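Local coordinates for protein ribonucleoside-diphosphate reductase small chain 2 (Saccharomyces cerevisiae, PDB 1JK0) that serves as a small subunit of ribonucleotide reductase, which makes deoxyribonucleotides for DNA synthesis, and is required for folding of its partner small chain and assembly with the large subunits, at residues Met29-Arg34 with Pro39-Glu44; Lys50-Ser55 with Arg220-Asp225; Glu60-Ala65 with Ala210-Asn215; Met133-Phe138 with Asn144-Lys149; Arg178-Ala183 with Lys241-Ile246. All coordinates share one frame; numbering follows the deposited sequence.

From the N terminus, interaction 1 closes a short loop just ahead of helix 43-54 and joins it to the start of that helix. Interaction 2 opens on the same helix and closes only at helix 207-232. Within that span lies interaction 3, which ties the chain after helix 43-54 to an earlier turn of helix 207-232. Interaction 4 lies within interaction 3 and folds the chain after helix 111-138 back onto that helix. Leu64 of interaction 3 packs on Met133 and Met134 of interaction 4. Interaction 5 crosses interactions 2 and 3, joining helix 175-188 to helix 240-258. It touches interaction 2 where Thr224 meets Ala183.

Interaction 1: Met29-Arg34 with Pro39-Glu44; sequences MENSRR and PIKYHE
Asn31 is the first residue of 29-34 to meet the second segment. Its amide lies at the edge of the Tyr42 ring, near CE1 and OH. As modelled, the amide and ring planes are 25° apart, but Asn31 is poorly ordered and its amide is probably turned over, so which amide atom faces the ring is not settled. From Asn31 to Arg34 the chain makes a type II beta turn, with Ser32 and Arg33 at its corners. The turn brings Arg34 back toward 39-44. The side chain of Arg34 bends at chi2 and chi3, and its guanidinium comes to rest beside Pro39, Lys41 and Tyr42. Lys41 CB sits over one face of it, 3.9 Å from Arg34 NH2. Arg34 NH1 is 3.8 Å from Pro39 O, too long for a clear hydrogen bond. Arg34 NH2 also approaches the ring edge, 4.0 Å from Tyr42 CD1, with the two planes 39° apart. The main polar partner of Arg34 is Glu112, which forms a salt bridge to NH2. The same carboxylate accepts hydrogen bonds from the backbone N of Lys41 and of Tyr42, the N-cap residue of helix 43-54. The Lys41 side chain leads away, and its NZ stays 6.8 Å from Arg34 NE. The two segments share no clear hydrogen bond. The clear contacts are van der Waals ones, while Glu112 links both segments through polar bonds and probably offsets the charge of Arg34.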
# COMPACT_ATOMS: atom_id res chain seq x y z
N MET B 29 -0.51 21.34 2.72
CA MET B 29 -1.75 21.81 2.14
C MET B 29 -2.37 20.79 1.21
O MET B 29 -1.80 19.73 0.95
CB MET B 29 -1.50 23.11 1.37
CG MET B 29 -2.39 24.26 1.75
SD MET B 29 -1.73 25.79 1.05
CE MET B 29 -2.27 25.63 -0.67
N GLU B 30 -3.55 21.13 0.70
CA GLU B 30 -4.29 20.28 -0.21
C GLU B 30 -3.64 20.26 -1.59
O GLU B 30 -2.80 21.10 -1.92
CB GLU B 30 -5.73 20.77 -0.33
CG GLU B 30 -6.52 20.74 0.97
CD GLU B 30 -7.90 21.35 0.82
OE1 GLU B 30 -8.59 21.01 -0.17
OE2 GLU B 30 -8.30 22.15 1.69
N ASN B 31 -4.05 19.28 -2.39
CA ASN B 31 -3.58 19.09 -3.76
C ASN B 31 -4.79 18.71 -4.60
O ASN B 31 -4.67 18.43 -5.80
CB ASN B 31 -2.52 17.95 -3.81
CG ASN B 31 -1.08 18.48 -3.86
OD1 ASN B 31 -0.66 19.29 -3.02
ND2 ASN B 31 -0.31 17.99 -4.83
N SER B 32 -5.96 18.69 -3.96
CA SER B 32 -7.23 18.35 -4.58
C SER B 32 -7.34 18.73 -6.06
O SER B 32 -6.62 19.60 -6.55
CB SER B 32 -8.38 19.02 -3.80
OG SER B 32 -9.64 18.78 -4.40
N ARG B 33 -8.25 18.05 -6.77
CA ARG B 33 -8.52 18.29 -8.19
C ARG B 33 -7.48 17.74 -9.18
O ARG B 33 -7.71 17.80 -10.39
CB ARG B 33 -8.70 19.79 -8.45
CG ARG B 33 -9.56 20.13 -9.67
CD ARG B 33 -10.99 19.64 -9.46
NE ARG B 33 -11.86 19.88 -10.61
CZ ARG B 33 -13.07 19.35 -10.74
NH1 ARG B 33 -13.55 18.56 -9.79
NH2 ARG B 33 -13.80 19.61 -11.82
N ARG B 34 -6.36 17.21 -8.68
CA ARG B 34 -5.33 16.65 -9.57
C ARG B 34 -5.59 15.16 -9.84
O ARG B 34 -5.02 14.29 -9.18
CB ARG B 34 -3.92 16.86 -9.00
CG ARG B 34 -2.85 16.07 -9.75
CD ARG B 34 -1.48 16.74 -9.78
NE ARG B 34 -0.77 16.73 -8.50
CZ ARG B 34 0.44 16.20 -8.31
NH1 ARG B 34 1.11 15.62 -9.31
NH2 ARG B 34 1.00 16.31 -7.11
N PRO B 39 1.66 14.95 -14.72
CA PRO B 39 2.46 16.17 -14.93
C PRO B 39 2.94 16.41 -13.47
O PRO B 39 2.23 17.02 -12.67
CB PRO B 39 1.43 17.18 -15.42
CG PRO B 39 0.42 16.29 -16.15
CD PRO B 39 0.28 15.10 -15.23
N ILE B 40 4.12 15.87 -13.13
CA ILE B 40 4.65 15.97 -11.78
C ILE B 40 4.83 17.37 -11.19
O ILE B 40 5.48 18.23 -11.80
CB ILE B 40 6.01 15.23 -11.64
CG1 ILE B 40 5.76 13.73 -11.47
CG2 ILE B 40 6.76 15.69 -10.40
CD1 ILE B 40 5.81 12.95 -12.75
N LYS B 41 4.27 17.58 -10.00
CA LYS B 41 4.39 18.87 -9.33
C LYS B 41 5.53 18.89 -8.32
O LYS B 41 6.07 19.96 -8.01
CB LYS B 41 3.09 19.24 -8.62
CG LYS B 41 3.05 20.69 -8.17
CD LYS B 41 1.84 20.99 -7.26
CE LYS B 41 1.67 22.48 -7.06
NZ LYS B 41 1.30 23.20 -8.31
N TYR B 42 5.91 17.72 -7.80
CA TYR B 42 7.00 17.64 -6.83
C TYR B 42 8.15 16.79 -7.35
O TYR B 42 8.38 15.66 -6.89
CB TYR B 42 6.50 17.06 -5.51
CG TYR B 42 5.48 17.93 -4.83
CD1 TYR B 42 4.12 17.77 -5.09
CD2 TYR B 42 5.87 18.95 -3.96
CE1 TYR B 42 3.17 18.61 -4.51
CE2 TYR B 42 4.92 19.80 -3.37
CZ TYR B 42 3.57 19.63 -3.65
OH TYR B 42 2.62 20.48 -3.12
N HIS B 43 8.90 17.38 -8.29
CA HIS B 43 10.02 16.72 -8.94
C HIS B 43 11.04 16.12 -7.99
O HIS B 43 11.51 15.01 -8.19
CB HIS B 43 10.71 17.70 -9.88
CG HIS B 43 9.80 18.26 -10.93
ND1 HIS B 43 9.18 17.46 -11.87
CD2 HIS B 43 9.38 19.52 -11.18
CE1 HIS B 43 8.41 18.21 -12.64
NE2 HIS B 43 8.51 19.46 -12.24
N GLU B 44 11.37 16.88 -6.96
CA GLU B 44 12.34 16.47 -5.95
C GLU B 44 11.95 15.19 -5.21
O GLU B 44 12.71 14.22 -5.24
CB GLU B 44 12.57 17.60 -4.95
CG GLU B 44 11.61 18.82 -5.08
CD GLU B 44 10.13 18.51 -4.83
OE1 GLU B 44 9.50 19.20 -4.02
OE2 GLU B 44 9.59 17.58 -5.44

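Interaction 2: Lys50-Ser55 with Arg220-Asp225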
# COMPACT_ATOMS: atom_id res chain seq x y z
N LYS B 50 11.75 7.49 -7.06
CA LYS B 50 12.31 6.67 -8.14
C LYS B 50 13.63 6.05 -7.74
O LYS B 50 13.92 4.91 -8.08
CB LYS B 50 12.51 7.51 -9.40
CG LYS B 50 11.20 7.85 -10.08
CD LYS B 50 10.47 6.56 -10.50
CE LYS B 50 9.05 6.81 -10.93
NZ LYS B 50 8.46 5.54 -11.43
N LYS B 51 14.40 6.80 -6.98
CA LYS B 51 15.70 6.33 -6.54
C LYS B 51 15.59 5.13 -5.59
O LYS B 51 16.36 4.18 -5.72
CB LYS B 51 16.47 7.47 -5.90
CG LYS B 51 17.95 7.18 -5.73
CD LYS B 51 18.69 8.30 -5.02
CE LYS B 51 20.17 7.96 -4.92
NZ LYS B 51 20.78 7.78 -6.28
N VAL B 52 14.65 5.15 -4.65
CA VAL B 52 14.54 4.00 -3.76
C VAL B 52 13.83 2.86 -4.47
O VAL B 52 14.11 1.71 -4.19
CB VAL B 52 13.81 4.34 -2.40
CG1 VAL B 52 14.52 5.49 -1.71
CG2 VAL B 52 12.36 4.67 -2.65
N GLU B 53 12.94 3.19 -5.41
CA GLU B 53 12.20 2.17 -6.16
C GLU B 53 13.20 1.34 -6.99
O GLU B 53 13.03 0.13 -7.14
CB GLU B 53 11.16 2.82 -7.10
CG GLU B 53 10.08 1.85 -7.66
CD GLU B 53 9.20 2.46 -8.76
OE1 GLU B 53 9.16 3.70 -8.91
OE2 GLU B 53 8.52 1.70 -9.49
N ALA B 54 14.23 1.98 -7.51
CA ALA B 54 15.24 1.27 -8.31
C ALA B 54 16.12 0.33 -7.49
O ALA B 54 16.65 -0.63 -8.03
CB ALA B 54 16.12 2.27 -9.04
N SER B 55 16.26 0.61 -6.20
CA SER B 55 17.10 -0.21 -5.33
C SER B 55 16.37 -1.37 -4.67
O SER B 55 16.96 -2.11 -3.87
CB SER B 55 17.71 0.65 -4.23
OG SER B 55 16.77 0.90 -3.18
N ARG B 220 18.28 3.33 4.77
CA ARG B 220 17.98 4.10 5.97
C ARG B 220 18.51 5.51 5.76
O ARG B 220 17.90 6.49 6.19
CB ARG B 220 18.62 3.43 7.20
CG ARG B 220 17.92 2.15 7.65
CD ARG B 220 16.55 2.47 8.23
NE ARG B 220 15.72 1.29 8.50
CZ ARG B 220 16.05 0.30 9.32
NH1 ARG B 220 15.20 -0.71 9.49
NH2 ARG B 220 17.21 0.29 9.96
N GLY B 221 19.63 5.61 5.06
CA GLY B 221 20.19 6.91 4.78
C GLY B 221 19.22 7.69 3.94
O GLY B 221 18.92 8.85 4.25
N ALA B 222 18.72 7.07 2.86
CA ALA B 222 17.76 7.71 1.97
C ALA B 222 16.51 8.09 2.73
O ALA B 222 16.03 9.21 2.61
CB ALA B 222 17.39 6.78 0.83
N TYR B 223 15.97 7.17 3.53
CA TYR B 223 14.76 7.50 4.29
C TYR B 223 15.02 8.71 5.21
O TYR B 223 14.09 9.47 5.49
CB TYR B 223 14.27 6.30 5.13
CG TYR B 223 14.00 5.03 4.35
CD1 TYR B 223 14.12 3.79 4.97
CD2 TYR B 223 13.66 5.05 3.00
CE1 TYR B 223 13.92 2.61 4.28
CE2 TYR B 223 13.45 3.87 2.30
CZ TYR B 223 13.59 2.66 2.94
OH TYR B 223 13.43 1.47 2.26
N THR B 224 16.26 8.89 5.67
CA THR B 224 16.56 10.03 6.54
C THR B 224 16.61 11.29 5.68
O THR B 224 16.03 12.31 6.02
CB THR B 224 17.91 9.87 7.31
OG1 THR B 224 17.87 8.69 8.12
CG2 THR B 224 18.14 11.06 8.23
N ASP B 225 17.31 11.19 4.55
CA ASP B 225 17.41 12.30 3.61
C ASP B 225 16.04 12.80 3.22
O ASP B 225 15.81 14.00 3.16
CB ASP B 225 18.12 11.90 2.33
CG ASP B 225 19.56 12.33 2.30
OD1 ASP B 225 19.86 13.40 2.88
OD2 ASP B 225 20.38 11.61 1.68
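Val52 meets Ala222 through a single methyl branch. Val52 CG1 is 4.0 Å from Ala222 CB, and both side chains leave their helices toward the other segment. The first torsion of Val52 (chi1 -56°) sets CG1 beside its own backbone N, which aims this branch at helix 207-232. The same methyl lies 4.5 Å from Tyr223 CE2 and approaches the ring obliquely. Tyr223 starts to the side of the contact, but its ring swings nearer to Val52. Phe116 and Phe119 of helix 111-138 also touch Val52. No hydrogen bond joins the segments; some polar side chains bond within their own segment. Ser55 OG donates to Val52 O at 3.0 Å, and Ser55 N reaches the same oxygen from the same face of its carbonyl plane. In the other helix Thr224 OG1 bonds to Arg220 O at 2.9 Å. Lys50 NZ forms a salt bridge with Glu53 OE1, and also with acidic side chains of the other protein chain. Apolar contacts between two long helices fit the all-helical, ferritin-like bundle of ribonucleotide reductase small chains.

Interaction 3: Glu60-Ala65 with Ala210-Asn215; sequences EEIELA and AMANRN
Ile62 and Ala212 meet on the buried side of this contact. Ile62 loses about 62 Å² of surface to the helix, more than any other residue here, and Ala212 is buried as well. The end of the isoleucine rests on the helix surface at this small residue, with Ile62 CD1 3.4 Å from Ala212 CB. Its chain is extended at chi2 (180°), which carries CD1 to the full length of the side chain. Val130 of helix 111-138 touches both residues, and Trp57 packs on Ile62. The side chain of Ala212 is about 7 Å from that of Tyr131, a predicted active-site residue.

The Met211 side is looser and more exposed. Met211 points toward the loop and bends at chi3 (-90°). Its sulfur lies beside the chain where Glu61 joins Ile62, with Met211 SD 3.8 Å from Glu61 O and 4.4 Å from Ile62 CG1. The acidic side chains of the loop make no close contact with the helix. Outside the two segments, Glu60 forms a salt bridge to a basic side chain of the other protein chain. Glu63 turns back on its own segment, where its OE2 accepts a hydrogen bond from Ala65 N at 3.2 Å. The carboxylate is met on its anti side. The end of Leu64 comes nearer the helix, and it packs on Met133 and Met134 of helix 111-138.

No hydrogen bond joins 60-65 to helix 207-232. The contact thus appears to rest mainly on burial of Ile62, with Met211 at its exposed side, while Glu60 and Glu63 find partners away from the helix.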
# COMPACT_ATOMS: atom_id res chain seq x y z
N GLU B 60 15.53 -12.94 -0.19
CA GLU B 60 15.98 -14.00 -1.08
C GLU B 60 17.27 -13.62 -1.81
O GLU B 60 18.09 -14.48 -2.09
CB GLU B 60 14.92 -14.33 -2.14
CG GLU B 60 13.72 -15.13 -1.64
CD GLU B 60 12.78 -14.33 -0.75
OE1 GLU B 60 11.78 -14.92 -0.29
OE2 GLU B 60 13.03 -13.13 -0.52
N GLU B 61 17.44 -12.34 -2.12
CA GLU B 61 18.64 -11.89 -2.82
C GLU B 61 19.85 -11.89 -1.91
O GLU B 61 20.93 -11.43 -2.28
CB GLU B 61 18.42 -10.49 -3.42
CG GLU B 61 17.68 -10.51 -4.74
CD GLU B 61 17.54 -9.15 -5.40
OE1 GLU B 61 17.28 -9.12 -6.62
OE2 GLU B 61 17.68 -8.11 -4.72
N ILE B 62 19.66 -12.41 -0.70
CA ILE B 62 20.72 -12.49 0.30
C ILE B 62 21.01 -13.94 0.66
O ILE B 62 20.10 -14.71 0.95
CB ILE B 62 20.33 -11.74 1.57
CG1 ILE B 62 20.40 -10.24 1.32
CG2 ILE B 62 21.24 -12.14 2.72
CD1 ILE B 62 20.03 -9.39 2.51
N GLU B 63 22.30 -14.29 0.66
CA GLU B 63 22.74 -15.63 1.00
C GLU B 63 23.38 -15.71 2.39
O GLU B 63 24.43 -15.11 2.65
CB GLU B 63 23.75 -16.14 -0.04
CG GLU B 63 24.12 -17.58 0.16
CD GLU B 63 22.95 -18.51 -0.07
OE1 GLU B 63 22.67 -18.84 -1.24
OE2 GLU B 63 22.28 -18.88 0.92
N LEU B 64 22.75 -16.45 3.29
CA LEU B 64 23.30 -16.61 4.63
C LEU B 64 23.95 -17.97 4.73
O LEU B 64 24.65 -18.27 5.70
CB LEU B 64 22.20 -16.50 5.68
CG LEU B 64 21.55 -15.13 5.84
CD1 LEU B 64 20.63 -15.18 7.06
CD2 LEU B 64 22.63 -14.06 6.01
N ALA B 65 23.69 -18.81 3.74
CA ALA B 65 24.29 -20.14 3.74
C ALA B 65 25.77 -19.87 3.58
O ALA B 65 26.15 -18.86 2.99
CB ALA B 65 23.76 -20.95 2.56
N ALA B 210 26.90 -8.78 5.62
CA ALA B 210 27.57 -7.63 5.03
C ALA B 210 26.71 -6.94 3.97
O ALA B 210 26.53 -5.72 4.03
CB ALA B 210 28.90 -8.07 4.43
N MET B 211 26.18 -7.71 3.02
CA MET B 211 25.34 -7.13 1.96
C MET B 211 24.05 -6.60 2.57
O MET B 211 23.60 -5.50 2.24
CB MET B 211 25.00 -8.18 0.89
CG MET B 211 24.30 -7.61 -0.35
SD MET B 211 23.58 -8.90 -1.41
CE MET B 211 24.94 -9.28 -2.54
N ALA B 212 23.45 -7.39 3.46
CA ALA B 212 22.22 -7.00 4.12
C ALA B 212 22.44 -5.70 4.87
O ALA B 212 21.57 -4.83 4.87
CB ALA B 212 21.77 -8.08 5.09
N ASN B 213 23.59 -5.56 5.51
CA ASN B 213 23.88 -4.34 6.25
C ASN B 213 24.16 -3.19 5.30
O ASN B 213 23.64 -2.10 5.47
CB ASN B 213 25.07 -4.54 7.18
CG ASN B 213 25.26 -3.36 8.14
OD1 ASN B 213 24.48 -3.17 9.07
ND2 ASN B 213 26.30 -2.57 7.89
N ARG B 214 24.99 -3.43 4.30
CA ARG B 214 25.31 -2.37 3.34
C ARG B 214 24.00 -1.74 2.81
O ARG B 214 23.88 -0.51 2.74
CB ARG B 214 26.12 -2.94 2.17
CG ARG B 214 26.87 -1.91 1.33
CD ARG B 214 27.79 -2.57 0.27
NE ARG B 214 28.70 -3.58 0.84
CZ ARG B 214 28.47 -4.90 0.82
NH1 ARG B 214 27.38 -5.38 0.25
NH2 ARG B 214 29.32 -5.73 1.41
N ASN B 215 23.03 -2.58 2.48
CA ASN B 215 21.74 -2.14 1.95
C ASN B 215 20.86 -1.33 2.89
O ASN B 215 20.41 -0.24 2.57
CB ASN B 215 20.91 -3.34 1.50
CG ASN B 215 21.49 -4.04 0.32
OD1 ASN B 215 22.20 -3.44 -0.48
ND2 ASN B 215 21.18 -5.32 0.19

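Interaction 4: Met133-Phe138 with Asn144-Lys149; sequences MMVDAF and NIPLFK
Val135 carries this contact from the side of helix 111-138. It is buried and directed at the returning chain, where it meets Pro146 and Lys149. One branch does the touching: Val135 CG1 lies 4.3 Å from Pro146 CG. Its torsion (chi1 164°) sets CG1 beside the carbonyl carbon of Val135, on the side facing the loop. The proline, also buried, offers the outer corner of its ring to this methyl. Five residues separate the two segments, and none of them is helical. After helix 111-138 the chain turns and packs back on it before helix 155-166. Such a connection joins consecutive helices of the all-helical small-chain fold, which belongs to the ferritin clan. Lys149 and Val135 reach toward each other tip to tip, with Lys149 NZ 4.2 Å from Val135 CG1. The lysine chain is not extended; its bends at chi2, chi3 and chi4 bring NZ to the Val135 methyl. Here a charged group faces a methyl, and no hydrogen bond crosses the contact. On helix 78-89, Leu86 touches Val135 and Ala87 touches Lys149. The Val135 side chain is about 6 Å from that of Tyr131, a predicted active-site residue.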
# COMPACT_ATOMS: atom_id res chain seq x y z
N MET B 133 15.70 -13.97 9.67
CA MET B 133 16.43 -15.08 9.06
C MET B 133 17.78 -15.30 9.72
O MET B 133 18.21 -16.43 9.90
CB MET B 133 16.66 -14.82 7.57
CG MET B 133 15.42 -14.47 6.81
SD MET B 133 15.64 -14.87 5.10
CE MET B 133 17.09 -13.92 4.72
N MET B 134 18.46 -14.21 10.07
CA MET B 134 19.76 -14.30 10.71
C MET B 134 19.58 -14.92 12.09
O MET B 134 20.29 -15.84 12.48
CB MET B 134 20.40 -12.92 10.79
CG MET B 134 20.35 -12.18 9.47
SD MET B 134 21.39 -10.72 9.36
CE MET B 134 22.51 -11.23 8.05
N VAL B 135 18.61 -14.40 12.83
CA VAL B 135 18.29 -14.90 14.15
C VAL B 135 18.01 -16.41 14.06
O VAL B 135 18.29 -17.16 14.99
CB VAL B 135 17.05 -14.14 14.73
CG1 VAL B 135 16.47 -14.89 15.92
CG2 VAL B 135 17.45 -12.73 15.14
N ASP B 136 17.49 -16.85 12.91
CA ASP B 136 17.15 -18.25 12.69
C ASP B 136 18.34 -19.12 12.24
O ASP B 136 18.62 -20.17 12.83
CB ASP B 136 16.02 -18.35 11.65
CG ASP B 136 15.23 -19.64 11.76
OD1 ASP B 136 14.42 -19.78 12.71
OD2 ASP B 136 15.41 -20.52 10.89
N ALA B 137 19.05 -18.69 11.20
CA ALA B 137 20.19 -19.44 10.69
C ALA B 137 21.36 -19.45 11.65
O ALA B 137 22.21 -20.35 11.61
CB ALA B 137 20.63 -18.87 9.35
N PHE B 138 21.40 -18.46 12.52
CA PHE B 138 22.50 -18.35 13.47
C PHE B 138 22.20 -18.94 14.83
O PHE B 138 22.78 -19.95 15.22
CB PHE B 138 22.89 -16.88 13.62
CG PHE B 138 23.37 -16.24 12.34
CD1 PHE B 138 23.70 -14.89 12.31
CD2 PHE B 138 23.52 -16.99 11.18
CE1 PHE B 138 24.17 -14.30 11.14
CE2 PHE B 138 23.99 -16.41 10.01
CZ PHE B 138 24.32 -15.07 10.00
N ASN B 144 15.29 -19.13 22.00
CA ASN B 144 15.77 -19.33 23.35
C ASN B 144 17.12 -18.66 23.58
O ASN B 144 17.35 -18.03 24.61
CB ASN B 144 15.88 -20.84 23.66
CG ASN B 144 16.65 -21.12 24.95
OD1 ASN B 144 17.88 -21.07 24.98
ND2 ASN B 144 15.92 -21.42 26.03
N ILE B 145 18.03 -18.79 22.62
CA ILE B 145 19.34 -18.18 22.78
C ILE B 145 19.24 -16.66 22.91
O ILE B 145 19.96 -16.07 23.72
CB ILE B 145 20.27 -18.54 21.61
CG1 ILE B 145 20.39 -20.06 21.48
CG2 ILE B 145 21.65 -17.93 21.87
CD1 ILE B 145 19.11 -20.76 21.04
N PRO B 146 18.38 -16.00 22.11
CA PRO B 146 18.27 -14.54 22.23
C PRO B 146 17.77 -14.12 23.62
O PRO B 146 16.58 -14.27 23.94
CB PRO B 146 17.28 -14.17 21.13
CG PRO B 146 17.57 -15.19 20.09
CD PRO B 146 17.69 -16.47 20.90
N LEU B 147 18.68 -13.61 24.43
CA LEU B 147 18.36 -13.19 25.79
C LEU B 147 17.41 -12.00 25.84
O LEU B 147 16.26 -12.15 26.25
CB LEU B 147 19.65 -12.86 26.53
CG LEU B 147 19.77 -13.31 27.99
CD1 LEU B 147 21.20 -13.09 28.46
CD2 LEU B 147 18.78 -12.55 28.87
N PHE B 148 17.88 -10.83 25.41
CA PHE B 148 17.08 -9.61 25.42
C PHE B 148 15.64 -9.77 24.94
O PHE B 148 14.74 -9.07 25.41
CB PHE B 148 17.78 -8.49 24.62
CG PHE B 148 16.91 -7.27 24.37
CD1 PHE B 148 16.09 -7.19 23.25
CD2 PHE B 148 16.91 -6.20 25.28
CE1 PHE B 148 15.27 -6.07 23.02
CE2 PHE B 148 16.09 -5.08 25.07
CZ PHE B 148 15.27 -5.02 23.94
N LYS B 149 15.41 -10.69 24.01
CA LYS B 149 14.07 -10.91 23.48
C LYS B 149 12.99 -10.99 24.58
O LYS B 149 11.87 -10.52 24.39
CB LYS B 149 14.06 -12.19 22.63
CG LYS B 149 13.04 -12.22 21.49
CD LYS B 149 13.49 -11.35 20.31
CE LYS B 149 14.85 -11.78 19.80
NZ LYS B 149 14.90 -13.21 19.41

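Interaction 5: Arg178-Ala183 with Lys241-Ile246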
# COMPACT_ATOMS: atom_id res chain seq x y z
N ARG B 178 8.69 17.60 14.09
CA ARG B 178 8.49 16.16 13.96
C ARG B 178 9.38 15.60 12.85
O ARG B 178 9.83 14.46 12.92
CB ARG B 178 7.04 15.84 13.63
CG ARG B 178 6.02 16.42 14.60
CD ARG B 178 4.69 15.69 14.49
NE ARG B 178 3.81 16.20 13.43
CZ ARG B 178 3.12 17.33 13.52
NH1 ARG B 178 3.21 18.07 14.62
NH2 ARG B 178 2.32 17.71 12.54
N LEU B 179 9.62 16.40 11.82
CA LEU B 179 10.46 15.96 10.73
C LEU B 179 11.89 15.76 11.23
O LEU B 179 12.46 14.69 11.07
CB LEU B 179 10.43 16.99 9.59
CG LEU B 179 9.94 16.54 8.21
CD1 LEU B 179 8.89 15.44 8.31
CD2 LEU B 179 9.40 17.74 7.50
N VAL B 180 12.46 16.78 11.87
CA VAL B 180 13.82 16.68 12.38
C VAL B 180 13.97 15.48 13.34
O VAL B 180 14.95 14.74 13.27
CB VAL B 180 14.24 17.99 13.11
CG1 VAL B 180 15.68 17.88 13.58
CG2 VAL B 180 14.09 19.18 12.16
N ALA B 181 12.99 15.29 14.21
CA ALA B 181 13.02 14.16 15.14
C ALA B 181 13.02 12.86 14.36
O ALA B 181 13.82 11.95 14.62
CB ALA B 181 11.82 14.21 16.06
N PHE B 182 12.11 12.76 13.40
CA PHE B 182 11.98 11.57 12.58
C PHE B 182 13.33 11.18 11.97
O PHE B 182 13.71 10.01 11.99
CB PHE B 182 10.94 11.80 11.47
CG PHE B 182 10.50 10.54 10.78
CD1 PHE B 182 10.25 10.54 9.42
CD2 PHE B 182 10.33 9.36 11.50
CE1 PHE B 182 9.83 9.37 8.77
CE2 PHE B 182 9.92 8.18 10.87
CZ PHE B 182 9.67 8.19 9.50
N ALA B 183 14.07 12.17 11.46
CA ALA B 183 15.38 11.91 10.87
C ALA B 183 16.37 11.41 11.91
O ALA B 183 17.24 10.58 11.61
CB ALA B 183 15.91 13.17 10.20
N LYS B 241 17.97 26.58 17.24
CA LYS B 241 18.36 25.97 18.51
C LYS B 241 17.57 24.70 18.81
O LYS B 241 18.15 23.70 19.24
CB LYS B 241 18.23 26.97 19.68
CG LYS B 241 19.56 27.67 20.07
CD LYS B 241 19.41 28.59 21.29
CE LYS B 241 18.63 29.88 20.98
NZ LYS B 241 19.40 30.89 20.18
N ILE B 242 16.25 24.73 18.58
CA ILE B 242 15.40 23.57 18.83
C ILE B 242 15.93 22.37 18.04
O ILE B 242 15.94 21.24 18.53
CB ILE B 242 13.95 23.82 18.40
CG1 ILE B 242 13.40 25.05 19.13
CG2 ILE B 242 13.10 22.61 18.73
CD1 ILE B 242 11.98 25.41 18.74
N ILE B 243 16.38 22.61 16.81
CA ILE B 243 16.92 21.55 15.98
C ILE B 243 18.06 20.90 16.75
O ILE B 243 18.00 19.72 17.11
CB ILE B 243 17.47 22.09 14.65
CG1 ILE B 243 16.34 22.72 13.84
CG2 ILE B 243 18.14 20.96 13.86
CD1 ILE B 243 16.77 23.29 12.52
N GLU B 244 19.11 21.67 16.99
CA GLU B 244 20.25 21.17 17.73
C GLU B 244 19.80 20.59 19.08
O GLU B 244 20.51 19.78 19.68
CB GLU B 244 21.27 22.29 17.95
CG GLU B 244 22.58 21.80 18.54
CD GLU B 244 23.62 22.91 18.64
OE1 GLU B 244 23.35 23.92 19.31
OE2 GLU B 244 24.70 22.75 18.04
N LYS B 245 18.62 21.00 19.55
CA LYS B 245 18.10 20.50 20.82
C LYS B 245 17.46 19.12 20.65
O LYS B 245 17.44 18.32 21.59
CB LYS B 245 17.07 21.47 21.41
CG LYS B 245 17.66 22.74 22.04
CD LYS B 245 16.58 23.61 22.74
CE LYS B 245 15.98 22.91 23.96
NZ LYS B 245 14.90 23.69 24.64
N ILE B 246 16.96 18.84 19.45
CA ILE B 246 16.32 17.55 19.17
C ILE B 246 17.36 16.47 18.86
O ILE B 246 17.24 15.34 19.33
CB ILE B 246 15.35 17.68 17.98
CG1 ILE B 246 14.30 18.74 18.31
CG2 ILE B 246 14.68 16.34 17.71
CD1 ILE B 246 13.33 19.01 17.19
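Val180 and Ile246 are the main bumps of this helix contact, and each points toward the other segment. The two short helix axes run 9.7 Å apart at closest, with N-to-C directions 30° apart. Val180 rests against Ile243 and Ile246 of the other helix. Its CG1 touches Ile243 CG2 at 4.0 Å, where the two side chains cross at about a right angle. The CB of Val180 lies 4.3 Å from Ile246 CD1. On helix 175-188, Ala181 provides the hollow for Ile246. The small side chain lets Ile246 approach the backbone, so that Ile246 CG2 is 3.8 Å from Ala181 CA and 3.9 Å from Ala181 CB. The first torsion of Ile246 (chi1 -58°) sets CG2 toward Ala181 and the CG1 arm, with CD1, toward Val180. All four residues are buried, and no hydrogen bond crosses between the helices. Phe163 packs on both Ala181 and Ile246. Trp167 also touches Ile246. In the all-helical bundle, the pair of helices 175-188 and 240-258 is flanked by helix 155-166, through Phe163, and touches helix 207-232, through Phe231 against Val180.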